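Side-chain contacts in mandelate racemase/muconate lactonizing enzyme (Roseovarius nubinhibens, PDB 2QDD), which is of unknown function but belongs to the mandelate racemase/muconate lactonizing enzyme family of the enolase superfamily and binds magnesium: residues Gly186-Asp189 with Gly190-Val193; Ala154-Ala158 with Gln159-Thr163; Gln221-Thr225 with Leu226-Ala230; Phe195-Asn198 with Arg199-Pro203; Gln175-Ala178 with Arg179-Ile183. All coordinates share one frame; numbering follows the deposited sequence. Where two conformers were deposited one is given.

The five contacts are local and follow one another along the chain without nesting or crossing. Contact 2 ends helix 146-159 and leads into strand 163-167; contact 5 lies within the next helix, 173-185. Contact 1 then closes the loop from that helix into strand 192-196, touching contact 2 through Arg192 N and Arg162 O and contact 5 through Val193 and Ile183. Contact 4 forms the turn at the other end of the same strand and meets contact 5, where Trp201 NE1 reaches Asp176 OD2. Last comes contact 3, which starts helix 226-233 and lies beside contact 4, about 8 Å away between centres. Together they connect successive strands and helices of the barrel domain.

Contact 1 (Gly186-Asp189 with Gly190-Val193); sequences GLPD and GHRV
Pro188 and His191 stand at the two ends of a type II beta turn, closed by a weak hydrogen bond from His191 N to Pro188 O (3.3 Å), with Gly190 taking the positive phi that a side chain would tolerate poorly. The turn brings Pro188 over one face of the His191 ring, the two side chains crossing at about a right angle. Pro188 CG sits almost over the centre of the imidazole, 3.6 Å from the ring centroid and 10° off its normal, a CH-pi contact. At the edge of the same ring, CD2 of His191 comes to 3.3 Å from Asp189 O. CG of His191 is anti to its own carbonyl carbon (chi1 -70°), which swings the ring back over the proline, and ND1 is hydrogen-bonded to NE2 of His164. This is an alpha-to-beta loop of the barrel, delivering the chain from helix 173-185 into strand 192-196 at the end remote from the metal-binding carboxylates. Leu187 fills the inner side: CD1 lies 3.4 Å from His191 O and 3.8 Å from Val193 CG2, while CD2 packs on Val193 CG1. A serine in place of His191 would probably leave Pro188 CG without its aromatic face and NE2 of His164 without its partner. The guanidinium of Arg192 forms a salt bridge with Glu208 of the second subunit.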
loop_
_atom_site.group_PDB
_atom_site.type_symbol
_atom_site.label_atom_id
_atom_site.label_comp_id
_atom_site.label_asym_id
_atom_site.label_seq_id
_atom_site.Cartn_x
_atom_site.Cartn_y
_atom_site.Cartn_z
ATOM N N GLY A 186 -32.513 17.591 -18.398
ATOM C CA GLY A 186 -33.752 17.505 -19.168
ATOM C C GLY A 186 -34.373 16.121 -19.240
ATOM O O GLY A 186 -35.136 15.826 -20.165
ATOM N N LEU A 187 -34.050 15.268 -18.270
ATOM C CA LEU A 187 -34.757 14.000 -18.098
ATOM C C LEU A 187 -36.175 14.223 -17.573
ATOM O O LEU A 187 -36.392 15.084 -16.710
ATOM C CB LEU A 187 -33.998 13.068 -17.147
ATOM C CG LEU A 187 -32.994 12.059 -17.710
ATOM C CD1 LEU A 187 -32.509 11.165 -16.586
ATOM C CD2 LEU A 187 -33.580 11.221 -18.836
ATOM N N PRO A 188 -37.149 13.453 -18.099
ATOM C CA PRO A 188 -38.439 13.272 -17.429
ATOM C C PRO A 188 -38.302 12.611 -16.054
ATOM O O PRO A 188 -37.302 11.934 -15.789
ATOM C CB PRO A 188 -39.222 12.371 -18.394
ATOM C CG PRO A 188 -38.210 11.775 -19.308
ATOM C CD PRO A 188 -37.082 12.737 -19.387
ATOM N N ASP A 189 -39.301 12.821 -15.197
ATOM C CA ASP A 189 -39.241 12.412 -13.794
ATOM C C ASP A 189 -39.318 10.897 -13.652
ATOM O O ASP A 189 -40.143 10.247 -14.300
ATOM C CB ASP A 189 -40.374 13.058 -12.992
ATOM C CG ASP A 189 -40.336 14.572 -13.039
ATOM O OD1 ASP A 189 -39.731 15.180 -12.131
ATOM O OD2 ASP A 189 -40.913 15.154 -13.985
ATOM N N GLY A 190 -38.443 10.345 -12.811
ATOM C CA GLY A 190 -38.370 8.898 -12.580
ATOM C C GLY A 190 -37.434 8.155 -13.521
ATOM O O GLY A 190 -37.100 6.990 -13.286
ATOM N N HIS A 191 -37.011 8.834 -14.584
ATOM C CA HIS A 191 -36.177 8.236 -15.624
ATOM C C HIS A 191 -34.691 8.275 -15.244
ATOM O O HIS A 191 -34.272 9.131 -14.459
ATOM C CB HIS A 191 -36.408 8.942 -16.968
ATOM C CG HIS A 191 -37.754 8.676 -17.573
ATOM N ND1 HIS A 191 -37.912 8.056 -18.794
ATOM C CD2 HIS A 191 -39.004 8.955 -17.130
ATOM C CE1 HIS A 191 -39.200 7.960 -19.074
ATOM N NE2 HIS A 191 -39.883 8.496 -18.080
ATOM N N ARG A 192 -33.912 7.341 -15.793
ATOM C CA ARG A 192 -32.473 7.230 -15.497
ATOM C C ARG A 192 -31.633 7.263 -16.772
ATOM O O ARG A 192 -31.994 6.637 -17.769
ATOM C CB ARG A 192 -32.156 5.936 -14.732
ATOM C CG ARG A 192 -33.130 5.566 -13.622
ATOM C CD ARG A 192 -32.401 5.151 -12.363
ATOM N NE ARG A 192 -31.771 6.294 -11.708
ATOM C CZ ARG A 192 -30.589 6.261 -11.099
ATOM N NH1 ARG A 192 -29.881 5.138 -11.046
ATOM N NH2 ARG A 192 -30.112 7.362 -10.540
ATOM N N VAL A 193 -30.513 7.986 -16.729
ATOM C CA VAL A 193 -29.474 7.873 -17.758
ATOM C C VAL A 193 -28.194 7.174 -17.305
ATOM O O VAL A 193 -27.736 7.347 -16.173
ATOM C CB VAL A 193 -29.115 9.222 -18.434
ATOM C CG1 VAL A 193 -30.172 9.608 -19.444
ATOM C CG2 VAL A 193 -28.890 10.325 -17.413
#

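Contact 2 (Ala154-Ala158 with Gln159-Thr163)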
loop_
_atom_site.group_PDB
_atom_site.type_symbol
_atom_site.label_atom_id
_atom_site.label_comp_id
_atom_site.label_asym_id
_atom_site.label_seq_id
_atom_site.Cartn_x
_atom_site.Cartn_y
_atom_site.Cartn_z
ATOM N N ALA A 154 -37.299 11.789 -25.357
ATOM C CA ALA A 154 -38.753 11.986 -25.327
ATOM C C ALA A 154 -39.503 10.993 -26.225
ATOM O O ALA A 154 -40.601 10.542 -25.880
ATOM C CB ALA A 154 -39.104 13.422 -25.700
ATOM N N GLU A 155 -38.892 10.660 -27.363
ATOM C CA GLU A 155 -39.352 9.580 -28.233
ATOM C C GLU A 155 -39.307 8.215 -27.534
ATOM O O GLU A 155 -40.246 7.424 -27.648
ATOM C CB GLU A 155 -38.508 9.554 -29.508
ATOM C CG GLU A 155 -39.133 8.810 -30.676
ATOM C CD GLU A 155 -38.220 8.759 -31.892
ATOM O OE1 GLU A 155 -37.875 7.639 -32.330
ATOM O OE2 GLU A 155 -37.847 9.837 -32.410
ATOM N N ALA A 156 -38.216 7.957 -26.815
ATOM C CA ALA A 156 -38.013 6.693 -26.104
ATOM C C ALA A 156 -38.963 6.543 -24.925
ATOM O O ALA A 156 -39.470 5.449 -24.666
ATOM C CB ALA A 156 -36.568 6.572 -25.641
ATOM N N ALA A 157 -39.206 7.653 -24.229
ATOM C CA ALA A 157 -40.158 7.713 -23.118
ATOM C C ALA A 157 -41.595 7.398 -23.543
ATOM O O ALA A 157 -42.349 6.775 -22.786
ATOM C CB ALA A 157 -40.089 9.076 -22.440
ATOM N N ALA A 158 -41.949 7.825 -24.756
ATOM C CA ALA A 158 -43.263 7.572 -25.353
ATOM C C ALA A 158 -43.484 6.099 -25.698
ATOM O O ALA A 158 -44.615 5.611 -25.636
ATOM C CB ALA A 158 -43.460 8.441 -26.590
ATOM N N GLN A 159 -42.406 5.400 -26.050
ATOM C CA GLN A 159 -42.439 3.946 -26.233
ATOM C C GLN A 159 -42.439 3.190 -24.902
ATOM O O GLN A 159 -42.702 1.984 -24.874
ATOM C CB GLN A 159 -41.267 3.476 -27.097
ATOM C CG GLN A 159 -41.279 3.998 -28.528
ATOM C CD GLN A 159 -39.929 3.858 -29.208
ATOM O OE1 GLN A 159 -39.140 4.803 -29.251
ATOM N NE2 GLN A 159 -39.654 2.672 -29.740
ATOM N N GLY A 160 -42.132 3.896 -23.812
ATOM C CA GLY A 160 -42.233 3.342 -22.461
ATOM C C GLY A 160 -40.914 2.962 -21.804
ATOM O O GLY A 160 -40.909 2.333 -20.745
ATOM N N TYR A 161 -39.799 3.341 -22.427
ATOM C CA TYR A 161 -38.472 3.222 -21.813
ATOM C C TYR A 161 -38.302 4.196 -20.648
ATOM O O TYR A 161 -38.613 5.378 -20.773
ATOM C CB TYR A 161 -37.381 3.514 -22.842
ATOM C CG TYR A 161 -37.226 2.484 -23.932
ATOM C CD1 TYR A 161 -37.571 2.785 -25.253
ATOM C CD2 TYR A 161 -36.710 1.216 -23.653
ATOM C CE1 TYR A 161 -37.412 1.845 -26.270
ATOM C CE2 TYR A 161 -36.547 0.269 -24.657
ATOM C CZ TYR A 161 -36.899 0.591 -25.964
ATOM O OH TYR A 161 -36.741 -0.341 -26.959
ATOM N N ARG A 162 -37.796 3.697 -19.525
ATOM C CA ARG A 162 -37.549 4.535 -18.347
ATOM C C ARG A 162 -36.064 4.600 -17.988
ATOM O O ARG A 162 -35.672 5.340 -17.092
ATOM C CB ARG A 162 -38.359 4.042 -17.146
ATOM C CG ARG A 162 -39.841 3.866 -17.419
ATOM C CD ARG A 162 -40.640 3.782 -16.138
ATOM N NE ARG A 162 -41.244 5.067 -15.797
ATOM C CZ ARG A 162 -40.905 5.800 -14.742
ATOM N NH1 ARG A 162 -39.959 5.380 -13.909
ATOM N NH2 ARG A 162 -41.516 6.957 -14.520
ATOM N N THR A 163 -35.249 3.814 -18.685
ATOM C CA THR A 163 -33.800 3.862 -18.540
ATOM C C THR A 163 -33.191 4.075 -19.920
ATOM O O THR A 163 -33.652 3.500 -20.902
ATOM C CB THR A 163 -33.247 2.573 -17.888
ATOM O OG1 THR A 163 -34.062 2.221 -16.764
ATOM C CG2 THR A 163 -31.805 2.771 -17.404
#
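Ala156 O accepts a hydrogen bond from Tyr161 N at 3.1 Å, with an N-H...O angle of 146° and the donor tilted 30° from the carbonyl plane. Gly160 N and Gln159 N both make weak, bent bonds to Ala156 O, each 3.2 Å. One carbonyl is thus shared among three successive amides as the chain leaves the helix. Gly160 N divides its hydrogen between this oxygen and Ala157 O, 3.1 Å away and again weak, while Gln159 N also keeps a weak, long helical bond to Glu155 O. One residue earlier, Ala158 N bonds to Ala154 O in the helical i to i-4 pattern.

The side chains follow this backbone. Tyr161 turns its ring back along the helix, CG anti to the carbonyl carbon (chi1 -69°), so that CD1 rests 3.9 Å from Ala156 CB and Ala156 O lies at the ring edge, near its plane. The ring also meets Ile137 and Ser139 of strand 135-141. Gln159 lays its CB and CG against the carbonyl oxygens of Ala156 and Glu155. Beyond the turn, Arg162 O receives Arg192 N from the neighbouring strand, and Thr163 O has a weak bond from Ser139 OG.

Gly160, at a phi of 104°, is the C-prime residue of a Schellman motif, its 6→1 bond running from Tyr161 N to Ala156 O; here it ends helix 146-159 and turns the chain toward barrel strand 163-167.

Contact 3 (Gln221-Thr225 with Leu226-Ala230); sequences QPCQT and LDQCA
Thr225 grips the first turn of helix 226-233 with two oxygens: its carbonyl O accepts from Cys229 N at 3.0 Å, and its OG1 accepts from Gln228 N at 3.2 Å with an N-H...O angle of 160°. Because OG1 is held between the backbone N and the carbonyl carbon (chi1 72°), it faces the helix start and makes the capping bond of Thr225, the N-cap residue. In the loop before it, Gln221 NE2 donates to Cys223 O over 2.9 Å, nearly straight at 170° and with the oxygen in the amide plane; OE1 of the same amide accepts from Asp243 N. A water links the two segments as well, accepting from Gln224 N and donating to Gln228 OE1.

Around these bonds the packing centres on the sulfur of Cys229. Cys223 N points to Cys229 SG in a weak hydrogen bond of 3.6 Å, Pro222 CD lies 3.8 Å from SG, and Cys223 CB also leans on it. Gln228 crosses Thr225 obliquely, with CB and CG both near OG1, and its CB reaches 3.7 Å to Cys223 CB. Farther out, Pro203 backs Cys223 and Gln228, and the carboxylate of Asp227 forms a salt bridge with Arg258.

The two cysteines remain separate, SG of Cys223 and SG of Cys229 standing 4.9 Å apart. Loop and helix are thus joined by the cap, the backbone bond to Thr225 O, the weak sulfur bond and the water, while the double hold on the Gln221 amide probably helps to fix the loop's position beside the magnesium-binding Asp243 and Glu244.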
loop_
_atom_site.group_PDB
_atom_site.type_symbol
_atom_site.label_atom_id
_atom_site.label_comp_id
_atom_site.label_asym_id
_atom_site.label_seq_id
_atom_site.Cartn_x
_atom_site.Cartn_y
_atom_site.Cartn_z
ATOM N N GLN A 221 -17.682 2.635 -18.667
ATOM C CA GLN A 221 -16.391 2.326 -19.292
ATOM C C GLN A 221 -15.752 3.483 -20.079
ATOM O O GLN A 221 -15.741 3.473 -21.316
ATOM C CB GLN A 221 -16.481 1.027 -20.110
ATOM C CG GLN A 221 -15.147 0.499 -20.643
ATOM C CD GLN A 221 -14.454 -0.469 -19.724
ATOM O OE1 GLN A 221 -15.066 -1.391 -19.198
ATOM N NE2 GLN A 221 -13.150 -0.285 -19.551
ATOM N N PRO A 222 -15.240 4.504 -19.361
ATOM C CA PRO A 222 -14.753 5.691 -20.065
ATOM C C PRO A 222 -13.479 5.428 -20.883
ATOM O O PRO A 222 -13.287 6.043 -21.932
ATOM C CB PRO A 222 -14.508 6.702 -18.935
ATOM C CG PRO A 222 -14.294 5.882 -17.715
ATOM C CD PRO A 222 -15.087 4.618 -17.896
ATOM N N CYS A 223 -12.649 4.497 -20.418
ATOM C CA CYS A 223 -11.336 4.246 -21.002
ATOM C C CYS A 223 -11.160 2.772 -21.382
ATOM O O CYS A 223 -12.026 1.947 -21.107
ATOM C CB CYS A 223 -10.241 4.690 -20.029
ATOM S SG CYS A 223 -10.321 6.442 -19.550
ATOM N N GLN A 224 -10.034 2.455 -22.014
ATOM C CA GLN A 224 -9.848 1.185 -22.717
ATOM C C GLN A 224 -9.496 0.033 -21.774
ATOM O O GLN A 224 -9.844 -1.127 -22.030
ATOM C CB GLN A 224 -8.750 1.335 -23.770
ATOM C CG GLN A 224 -9.163 0.928 -25.176
ATOM C CD GLN A 224 -8.761 1.959 -26.219
ATOM O OE1 GLN A 224 -7.634 2.460 -26.219
ATOM N NE2 GLN A 224 -9.689 2.287 -27.112
ATOM N N THR A 225 -8.788 0.362 -20.696
ATOM C CA THR A 225 -8.264 -0.633 -19.770
ATOM C C THR A 225 -8.774 -0.362 -18.357
ATOM O O THR A 225 -9.176 0.765 -18.033
ATOM C CB THR A 225 -6.711 -0.641 -19.745
ATOM O OG1 THR A 225 -6.237 0.530 -19.075
ATOM C CG2 THR A 225 -6.120 -0.691 -21.156
ATOM N N LEU A 226 -8.736 -1.403 -17.525
ATOM C CA LEU A 226 -9.047 -1.315 -16.101
ATOM C C LEU A 226 -8.162 -0.328 -15.336
ATOM O O LEU A 226 -8.675 0.479 -14.559
ATOM C CB LEU A 226 -8.989 -2.710 -15.463
ATOM C CG LEU A 226 -9.090 -2.842 -13.941
ATOM C CD1 LEU A 226 -10.429 -2.357 -13.473
ATOM C CD2 LEU A 226 -8.882 -4.282 -13.522
ATOM N N ASP A 227 -6.849 -0.404 -15.568
ATOM C CA ASP A 227 -5.857 0.543 -15.026
ATOM C C ASP A 227 -6.208 2.011 -15.259
ATOM O O ASP A 227 -6.136 2.834 -14.345
ATOM C CB ASP A 227 -4.479 0.273 -15.640
ATOM C CG ASP A 227 -3.519 -0.373 -14.664
ATOM O OD1 ASP A 227 -3.114 -1.528 -14.916
ATOM O OD2 ASP A 227 -3.163 0.272 -13.650
ATOM N N GLN A 228 -6.580 2.324 -16.494
ATOM C CA GLN A 228 -6.954 3.673 -16.874
ATOM C C GLN A 228 -8.270 4.083 -16.218
ATOM O O GLN A 228 -8.418 5.221 -15.775
ATOM C CB GLN A 228 -7.069 3.770 -18.391
ATOM C CG GLN A 228 -5.747 3.879 -19.121
ATOM C CD GLN A 228 -5.909 3.768 -20.624
ATOM O OE1 GLN A 228 -6.830 4.341 -21.206
ATOM N NE2 GLN A 228 -5.014 3.024 -21.261
ATOM N N CYS A 229 -9.218 3.147 -16.155
ATOM C CA CYS A 229 -10.529 3.393 -15.556
ATOM C C CYS A 229 -10.469 3.636 -14.043
ATOM O O CYS A 229 -11.175 4.503 -13.520
ATOM C CB CYS A 229 -11.490 2.250 -15.887
ATOM S SG CYS A 229 -12.137 2.303 -17.585
ATOM N N ALA A 230 -9.614 2.875 -13.361
ATOM C CA ALA A 230 -9.377 3.023 -11.927
ATOM C C ALA A 230 -8.686 4.345 -11.586
ATOM O O ALA A 230 -8.925 4.926 -10.520
ATOM C CB ALA A 230 -8.549 1.845 -11.416
HETATM O O HOH W 1 -8.478 4.899 -23.480
#

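Contact 4 (Phe195-Asn198 with Arg199-Pro203)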
loop_
_atom_site.group_PDB
_atom_site.type_symbol
_atom_site.label_atom_id
_atom_site.label_comp_id
_atom_site.label_asym_id
_atom_site.label_seq_id
_atom_site.Cartn_x
_atom_site.Cartn_y
_atom_site.Cartn_z
ATOM N N PHE A 195 -24.449 7.372 -19.144
ATOM C CA PHE A 195 -23.615 7.891 -20.225
ATOM C C PHE A 195 -22.561 6.881 -20.627
ATOM O O PHE A 195 -21.621 6.619 -19.874
ATOM C CB PHE A 195 -22.979 9.229 -19.848
ATOM C CG PHE A 195 -23.977 10.327 -19.638
ATOM C CD1 PHE A 195 -24.364 10.687 -18.357
ATOM C CD2 PHE A 195 -24.544 10.986 -20.722
ATOM C CE1 PHE A 195 -25.296 11.696 -18.151
ATOM C CE2 PHE A 195 -25.476 11.997 -20.530
ATOM C CZ PHE A 195 -25.856 12.354 -19.241
ATOM N N ASP A 196 -22.742 6.314 -21.820
ATOM C CA ASP A 196 -21.883 5.256 -22.343
ATOM C C ASP A 196 -20.856 5.836 -23.316
ATOM O O ASP A 196 -21.196 6.355 -24.384
ATOM C CB ASP A 196 -22.725 4.161 -23.010
ATOM C CG ASP A 196 -21.889 3.002 -23.548
ATOM O OD1 ASP A 196 -20.717 2.822 -23.136
ATOM O OD2 ASP A 196 -22.422 2.249 -24.392
ATOM N N VAL A 197 -19.595 5.731 -22.918
ATOM C CA VAL A 197 -18.487 6.427 -23.558
ATOM C C VAL A 197 -17.876 5.467 -24.571
ATOM O O VAL A 197 -17.271 5.894 -25.561
ATOM C CB VAL A 197 -17.436 6.844 -22.493
ATOM C CG1 VAL A 197 -16.248 7.538 -23.110
ATOM C CG2 VAL A 197 -18.074 7.733 -21.431
ATOM N N ASN A 198 -18.097 4.173 -24.310
ATOM C CA ASN A 198 -17.473 3.059 -25.022
ATOM C C ASN A 198 -16.016 3.244 -25.384
ATOM O O ASN A 198 -15.613 3.200 -26.554
ATOM C CB ASN A 198 -18.309 2.571 -26.202
ATOM C CG ASN A 198 -18.524 1.069 -26.168
ATOM O OD1 ASN A 198 -19.664 0.596 -26.173
ATOM N ND2 ASN A 198 -17.425 0.306 -26.124
ATOM N N ARG A 199 -15.221 3.454 -24.331
ATOM C CA ARG A 199 -13.748 3.485 -24.387
ATOM C C ARG A 199 -13.122 4.622 -25.205
ATOM O O ARG A 199 -11.924 4.598 -25.483
ATOM C CB ARG A 199 -13.162 2.122 -24.786
ATOM C CG ARG A 199 -13.647 0.962 -23.940
ATOM C CD ARG A 199 -13.201 -0.366 -24.505
ATOM N NE ARG A 199 -14.071 -0.789 -25.599
ATOM C CZ ARG A 199 -13.967 -1.945 -26.247
ATOM N NH1 ARG A 199 -14.822 -2.230 -27.223
ATOM N NH2 ARG A 199 -13.026 -2.822 -25.920
ATOM N N ALA A 200 -13.922 5.623 -25.558
ATOM C CA ALA A 200 -13.487 6.689 -26.462
ATOM C C ALA A 200 -12.629 7.774 -25.797
ATOM O O ALA A 200 -12.034 8.598 -26.487
ATOM C CB ALA A 200 -14.685 7.310 -27.170
ATOM N N TRP A 201 -12.569 7.775 -24.467
ATOM C CA TRP A 201 -11.738 8.725 -23.737
ATOM C C TRP A 201 -10.362 8.163 -23.380
ATOM O O TRP A 201 -10.192 6.954 -23.199
ATOM C CB TRP A 201 -12.459 9.211 -22.480
ATOM C CG TRP A 201 -13.630 10.103 -22.756
ATOM C CD1 TRP A 201 -13.888 10.792 -23.912
ATOM C CD2 TRP A 201 -14.701 10.417 -21.854
ATOM N NE1 TRP A 201 -15.055 11.512 -23.782
ATOM C CE2 TRP A 201 -15.576 11.296 -22.532
ATOM C CE3 TRP A 201 -15.015 10.029 -20.543
ATOM C CZ2 TRP A 201 -16.735 11.799 -21.941
ATOM C CZ3 TRP A 201 -16.163 10.537 -19.954
ATOM C CH2 TRP A 201 -17.013 11.406 -20.655
ATOM N N THR A 202 -9.374 9.050 -23.309
ATOM C CA THR A 202 -8.163 8.808 -22.517
ATOM C C THR A 202 -8.436 9.320 -21.096
ATOM O O THR A 202 -9.396 10.082 -20.904
ATOM C CB THR A 202 -6.945 9.538 -23.130
ATOM O OG1 THR A 202 -7.300 10.891 -23.445
ATOM C CG2 THR A 202 -6.443 8.807 -24.382
ATOM N N PRO A 203 -7.635 8.886 -20.093
ATOM C CA PRO A 203 -7.812 9.411 -18.728
ATOM C C PRO A 203 -7.880 10.935 -18.614
ATOM O O PRO A 203 -8.687 11.444 -17.842
ATOM C CB PRO A 203 -6.589 8.869 -17.984
ATOM C CG PRO A 203 -6.276 7.606 -18.676
ATOM C CD PRO A 203 -6.567 7.866 -20.134
#
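Val197 lies crosswise over the indole of Trp201, the two side chains meeting at about a right angle. Its CG1, anti to the backbone N (chi1 179°), stands 3.7 Å from the centroid of the five-membered ring and 19° off the normal, a CH-pi contact over the face; the closest ring atom is CD2, at 3.5 Å from CG1. The other methyl, CG2, touches the six-membered ring at CZ3 (3.7 Å), so both branches of the valine bear on the indole. Trp201 is further fixed in rotation by NE1, which donates to Asp176 OD2.

Between these two residues the backbone makes a type I' turn from Val197 to Ala200, with Asn198 and Arg199 both at positive phi and a weak bond of 3.4 Å from Ala200 N to Val197 O. At its corners the side chains of Asn198 and Arg199 run side by side in the same direction, amide and guanidinium planes 49° apart; Asn198 has two conformers, and its exact placement is less certain. Arg199 is tied off through NH1 to Tyr59 O.

Asn198 N bonds to Asp196 OD1 at 3.2 Å, approaching from above the carboxylate plane, while OD2 of Asp196 pairs with Lys167. This is an Asx turn at the C-terminal end of barrel strand 192-196, where Asp196 belongs to the magnesium site together with Glu220, Asp243 and Glu244, although no magnesium is bound in this chain.

Contact 5 (Gln175-Ala178 with Arg179-Ile183)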
loop_
_atom_site.group_PDB
_atom_site.type_symbol
_atom_site.label_atom_id
_atom_site.label_comp_id
_atom_site.label_asym_id
_atom_site.label_seq_id
_atom_site.Cartn_x
_atom_site.Cartn_y
_atom_site.Cartn_z
ATOM N N GLN A 175 -18.074 19.565 -26.288
ATOM C CA GLN A 175 -19.361 19.041 -26.747
ATOM C C GLN A 175 -19.912 17.902 -25.888
ATOM O O GLN A 175 -21.127 17.751 -25.776
ATOM C CB GLN A 175 -19.340 18.675 -28.240
ATOM C CG GLN A 175 -18.332 17.597 -28.648
ATOM C CD GLN A 175 -18.201 17.439 -30.164
ATOM O OE1 GLN A 175 -18.162 18.425 -30.905
ATOM N NE2 GLN A 175 -18.126 16.193 -30.624
ATOM N N ASP A 176 -19.025 17.114 -25.278
ATOM C CA ASP A 176 -19.429 16.112 -24.285
ATOM C C ASP A 176 -19.978 16.734 -22.999
ATOM O O ASP A 176 -20.954 16.231 -22.440
ATOM C CB ASP A 176 -18.285 15.143 -23.961
ATOM C CG ASP A 176 -18.170 14.000 -24.965
ATOM O OD1 ASP A 176 -19.180 13.650 -25.624
ATOM O OD2 ASP A 176 -17.056 13.440 -25.088
ATOM N N ILE A 177 -19.357 17.827 -22.547
ATOM C CA ILE A 177 -19.844 18.596 -21.396
ATOM C C ILE A 177 -21.259 19.126 -21.652
ATOM O O ILE A 177 -22.148 18.963 -20.810
ATOM C CB ILE A 177 -18.862 19.745 -21.006
ATOM C CG1 ILE A 177 -17.567 19.165 -20.433
ATOM C CG2 ILE A 177 -19.478 20.672 -19.958
ATOM C CD1 ILE A 177 -16.320 19.999 -20.688
ATOM N N ALA A 178 -21.469 19.719 -22.829
ATOM C CA ALA A 178 -22.782 20.251 -23.224
ATOM C C ALA A 178 -23.849 19.174 -23.432
ATOM O O ALA A 178 -25.026 19.414 -23.166
ATOM C CB ALA A 178 -22.655 21.120 -24.469
ATOM N N ARG A 179 -23.431 18.000 -23.906
ATOM C CA ARG A 179 -24.301 16.825 -23.993
ATOM C C ARG A 179 -24.742 16.329 -22.619
ATOM O O ARG A 179 -25.936 16.152 -22.372
ATOM C CB ARG A 179 -23.599 15.685 -24.731
ATOM C CG ARG A 179 -23.728 15.738 -26.236
ATOM C CD ARG A 179 -22.768 14.759 -26.878
ATOM N NE ARG A 179 -22.404 15.172 -28.229
ATOM C CZ ARG A 179 -21.334 14.739 -28.889
ATOM N NH1 ARG A 179 -20.503 13.864 -28.334
ATOM N NH2 ARG A 179 -21.097 15.180 -30.116
ATOM N N ILE A 180 -23.770 16.106 -21.738
ATOM C CA ILE A 180 -24.029 15.576 -20.405
ATOM C C ILE A 180 -24.959 16.503 -19.616
ATOM O O ILE A 180 -25.947 16.044 -19.042
ATOM C CB ILE A 180 -22.707 15.285 -19.633
ATOM C CG1 ILE A 180 -22.030 14.021 -20.179
ATOM C CG2 ILE A 180 -22.965 15.096 -18.153
ATOM C CD1 ILE A 180 -20.547 13.947 -19.884
ATOM N N GLU A 181 -24.665 17.803 -19.630
ATOM C CA GLU A 181 -25.414 18.765 -18.819
ATOM C C GLU A 181 -26.842 19.019 -19.304
ATOM O O GLU A 181 -27.720 19.319 -18.498
ATOM C CB GLU A 181 -24.652 20.086 -18.658
ATOM C CG GLU A 181 -23.342 19.978 -17.878
ATOM C CD GLU A 181 -23.506 20.002 -16.358
ATOM O OE1 GLU A 181 -22.872 20.867 -15.712
ATOM O OE2 GLU A 181 -24.242 19.156 -15.801
ATOM N N ALA A 182 -27.070 18.888 -20.611
ATOM C CA ALA A 182 -28.418 19.004 -21.170
ATOM C C ALA A 182 -29.271 17.775 -20.860
ATOM O O ALA A 182 -30.409 17.906 -20.405
ATOM C CB ALA A 182 -28.364 19.258 -22.675
ATOM N N ILE A 183 -28.705 16.594 -21.103
ATOM C CA ILE A 183 -29.407 15.314 -20.952
ATOM C C ILE A 183 -29.776 15.026 -19.490
ATOM O O ILE A 183 -30.884 14.555 -19.197
ATOM C CB ILE A 183 -28.574 14.147 -21.564
ATOM C CG1 ILE A 183 -28.622 14.198 -23.094
ATOM C CG2 ILE A 183 -29.064 12.796 -21.083
ATOM C CD1 ILE A 183 -27.620 13.283 -23.766
#
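The guanidinium of Arg179 has Gln175 CG over one face, 3.9 Å above the plane and offset toward the rim. Asp176 OD1 comes to its NH1 at 3.0 Å in a salt bridge whose hydrogen bond is weak and bent (125°), carboxylate and guanidinium planes lying 69° apart. Gln175 and Arg179 run alongside each other in the same direction, helped by an arginine chain that stays extended from CG to NE and carries its head back past Gln175 O. OD1 of Asp176 also accepts from Gly169 N, and Arg179 NE has a weak bond to Gly144 O. Replacing Arg179 by an alanine is likely to leave Asp176 OD1 without its positive mate and Gly144 O without its weak donor.

Helical backbone bonds run beside these side chains, Arg179 N to Gln175 O at 3.0 Å and Ile180 N to Asp176 O at 2.9 Å. On the buried side, Ile180 and Ile183 pack against Phe195, and Ile180 also meets Val209. An i to i+3 ion pair thus sits on the amphipathic helix 173-185, the crossover helix of the beta-alpha-beta unit between barrel strands 163-167 and 192-196.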